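Local structure of dTDP-4-dehydrorhamnose reductase (Sulfolobus tokodaii, 2GGS) at residues T6-Q11 with S33-G38. The protein binds NADPH and probably acts as a dTDP-4-dehydrorhamnose reductase. Residues are numbered along the deposited sequence; the frame is centred on the assembly and turned at random.
Sequences TGASGQ and SEIQGG. With NDP (NADPH dihydro-nicotinamide-adenine-dinucleotide phosphate), chain C.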
# COMPACT_ATOMS: atom_id res chain seq x y z
N THR A 6 -0.31 -11.38 4.31
CA THR A 6 0.80 -11.47 3.31
C THR A 6 1.45 -10.11 3.27
O THR A 6 0.81 -9.08 3.62
CB THR A 6 0.31 -11.84 1.89
OG1 THR A 6 -0.35 -10.72 1.27
CG2 THR A 6 -0.57 -13.08 1.90
N GLY A 7 2.71 -10.06 2.86
CA GLY A 7 3.47 -8.82 2.95
C GLY A 7 3.70 -8.38 4.40
O GLY A 7 3.90 -7.20 4.64
N ALA A 8 3.70 -9.32 5.35
CA ALA A 8 3.92 -9.06 6.77
C ALA A 8 5.21 -8.38 7.10
O ALA A 8 5.31 -7.67 8.09
CB ALA A 8 3.76 -10.27 7.58
N SER A 9 6.26 -8.66 6.30
CA SER A 9 7.53 -8.03 6.47
C SER A 9 7.71 -6.63 5.87
O SER A 9 8.79 -6.05 6.03
CB SER A 9 8.60 -8.97 5.85
OG SER A 9 8.24 -9.27 4.52
N GLY A 10 6.66 -6.09 5.23
CA GLY A 10 6.76 -4.78 4.55
C GLY A 10 6.27 -3.67 5.50
O GLY A 10 5.94 -3.92 6.66
N GLN A 11 6.15 -2.46 4.97
CA GLN A 11 5.83 -1.32 5.83
C GLN A 11 4.47 -1.47 6.50
O GLN A 11 4.35 -1.40 7.74
CB GLN A 11 5.82 -0.03 5.02
CG GLN A 11 7.08 0.31 4.25
CD GLN A 11 6.98 1.69 3.67
OE1 GLN A 11 6.28 1.92 2.64
NE2 GLN A 11 7.71 2.61 4.24
N SER A 33 12.52 -11.18 3.46
CA SER A 33 12.88 -10.44 4.69
C SER A 33 12.28 -11.11 5.91
O SER A 33 11.10 -10.95 6.22
CB SER A 33 12.50 -8.96 4.54
OG SER A 33 12.79 -8.23 5.71
N GLU A 34 13.10 -11.92 6.60
CA GLU A 34 12.66 -12.71 7.74
C GLU A 34 12.16 -11.82 8.88
O GLU A 34 12.74 -10.78 9.20
CB GLU A 34 13.78 -13.67 8.22
CG GLU A 34 13.30 -14.73 9.22
CD GLU A 34 14.42 -15.67 9.73
OE1 GLU A 34 15.54 -15.62 9.20
OE2 GLU A 34 14.13 -16.48 10.65
N ILE A 35 11.04 -12.23 9.45
CA ILE A 35 10.50 -11.58 10.64
C ILE A 35 10.28 -12.62 11.74
O ILE A 35 10.08 -13.80 11.47
CB ILE A 35 9.22 -10.77 10.29
CG1 ILE A 35 8.19 -11.68 9.58
CG2 ILE A 35 9.60 -9.49 9.49
CD1 ILE A 35 6.93 -11.00 9.12
N GLN A 36 10.31 -12.14 12.99
CA GLN A 36 10.09 -12.97 14.16
C GLN A 36 8.78 -13.74 14.06
O GLN A 36 7.72 -13.15 13.84
CB GLN A 36 10.05 -12.07 15.40
CG GLN A 36 9.72 -12.81 16.68
CD GLN A 36 10.89 -13.67 17.12
OE1 GLN A 36 12.04 -13.27 16.96
NE2 GLN A 36 10.59 -14.86 17.65
N GLY A 37 8.85 -15.06 14.19
CA GLY A 37 7.65 -15.90 14.21
C GLY A 37 6.88 -15.97 12.89
O GLY A 37 5.74 -16.45 12.85
N GLY A 38 7.49 -15.50 11.81
CA GLY A 38 6.88 -15.55 10.48
C GLY A 38 7.04 -16.88 9.76
O GLY A 38 7.76 -17.79 10.22
PA NDP C . 6.61 -3.01 0.93
O1A NDP C . 7.42 -2.83 -0.28
O2A NDP C . 7.20 -2.42 2.15
O5B NDP C . 6.30 -4.53 1.21
C5B NDP C . 6.10 -5.45 0.15
C4B NDP C . 5.80 -6.77 0.81
O4B NDP C . 5.45 -7.69 -0.23
C3B NDP C . 6.96 -7.33 1.61
O3B NDP C . 6.45 -7.88 2.80
C2B NDP C . 7.47 -8.43 0.68
O2B NDP C . 8.04 -9.44 1.46
C1B NDP C . 6.16 -8.88 0.06
N9A NDP C . 6.39 -9.62 -1.19
C8A NDP C . 6.84 -9.12 -2.37
N7A NDP C . 6.93 -10.15 -3.26
C5A NDP C . 6.55 -11.27 -2.63
C6A NDP C . 6.46 -12.61 -3.04
N6A NDP C . 6.91 -12.98 -4.27
N1A NDP C . 6.05 -13.52 -2.11
C2A NDP C . 5.70 -13.19 -0.81
N3A NDP C . 5.80 -11.88 -0.41
C4A NDP C . 6.22 -10.96 -1.31
O3 NDP C . 5.16 -2.41 0.49
PN NDP C . 4.16 -1.53 1.40
O1N NDP C . 3.98 -2.04 2.75
O2N NDP C . 4.63 -0.15 1.16
O5D NDP C . 2.82 -1.70 0.54
C5D NDP C . 1.74 -2.49 1.03
C4D NDP C . 0.61 -2.58 0.02
O4D NDP C . 0.14 -1.27 -0.23
C3D NDP C . 1.00 -3.16 -1.33
O3D NDP C . -0.15 -3.83 -1.77
C2D NDP C . 1.26 -1.95 -2.19
O2D NDP C . 1.09 -2.27 -3.56
C1D NDP C . 0.16 -1.01 -1.63
N1N NDP C . 0.50 0.39 -1.89
C2N NDP C . 1.76 0.82 -1.56
C3N NDP C . 2.10 2.16 -1.59
C7N NDP C . 3.49 2.56 -1.21
O7N NDP C . 3.91 3.89 -1.47
N7N NDP C . 4.31 1.67 -0.66
C4N NDP C . 1.08 3.21 -2.01
C5N NDP C . -0.26 2.65 -2.40
C6N NDP C . -0.49 1.27 -2.30
P2B NDP C . 9.68 -9.62 1.61
O1X NDP C . 9.79 -10.45 2.82
O2X NDP C . 10.31 -8.27 1.74
O3X NDP C . 10.25 -10.31 0.34
O HOH W 1 11.18 -6.55 7.41
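Ser9 and Ser33 close on the same oxygen of the 2'-phosphate of NADPH. No hydrogen bond passes directly between 6-11 and 33-38; the shared phosphate oxygen, a water and van der Waals contacts join them. Ser9 OG donates to O1X at 2.6 Å, and the backbone N of Ser33 donates to the same O1X at 2.9 Å. Ser9 OG also accepts a bond from the ribose hydroxyl O3B at 2.8 Å, so it bridges sugar and phosphate. With chi1 at 54°, OG is flanked by N and C of its own backbone, where both cofactor oxygens can be met at once. Such recognition of the 2'-phosphate fits a cofactor site suited to NADPH. Farther along the cofactor, Gln11 N, in the first turn of its helix, donates to the pyrophosphate oxygen O2A.

Apart from the phosphate, a water links the loops, donating to Ser9 O and hydrogen-bonded to Ser33 OG. The methylene carbon CB of Ser9 also makes a close van der Waals contact with the carbonyl O of Ser33, at 3.2 Å.

The apolar part belongs to Ile35, which packs with both branches against Ala8 and Ser9, the central residues of the Gly7-Gly10 type I turn: CD1 meets Ala8 CB at 3.6 Å, while CG2 lies against Ser9 CB at 3.8 Å. Ile35 itself opens a type II turn, closed by the bond from Gly38 N to Ile35 O.

This is the nucleotide-binding corner of a Rossmann fold: 6-11 is the glycine-rich loop between strand 3-6 and helix 11-20. The loop 33-38 follows the adjacent parallel strand 26-30, whose Lys28 and Tyr30 touch Ile35, before the chain enters edge strand 39-40.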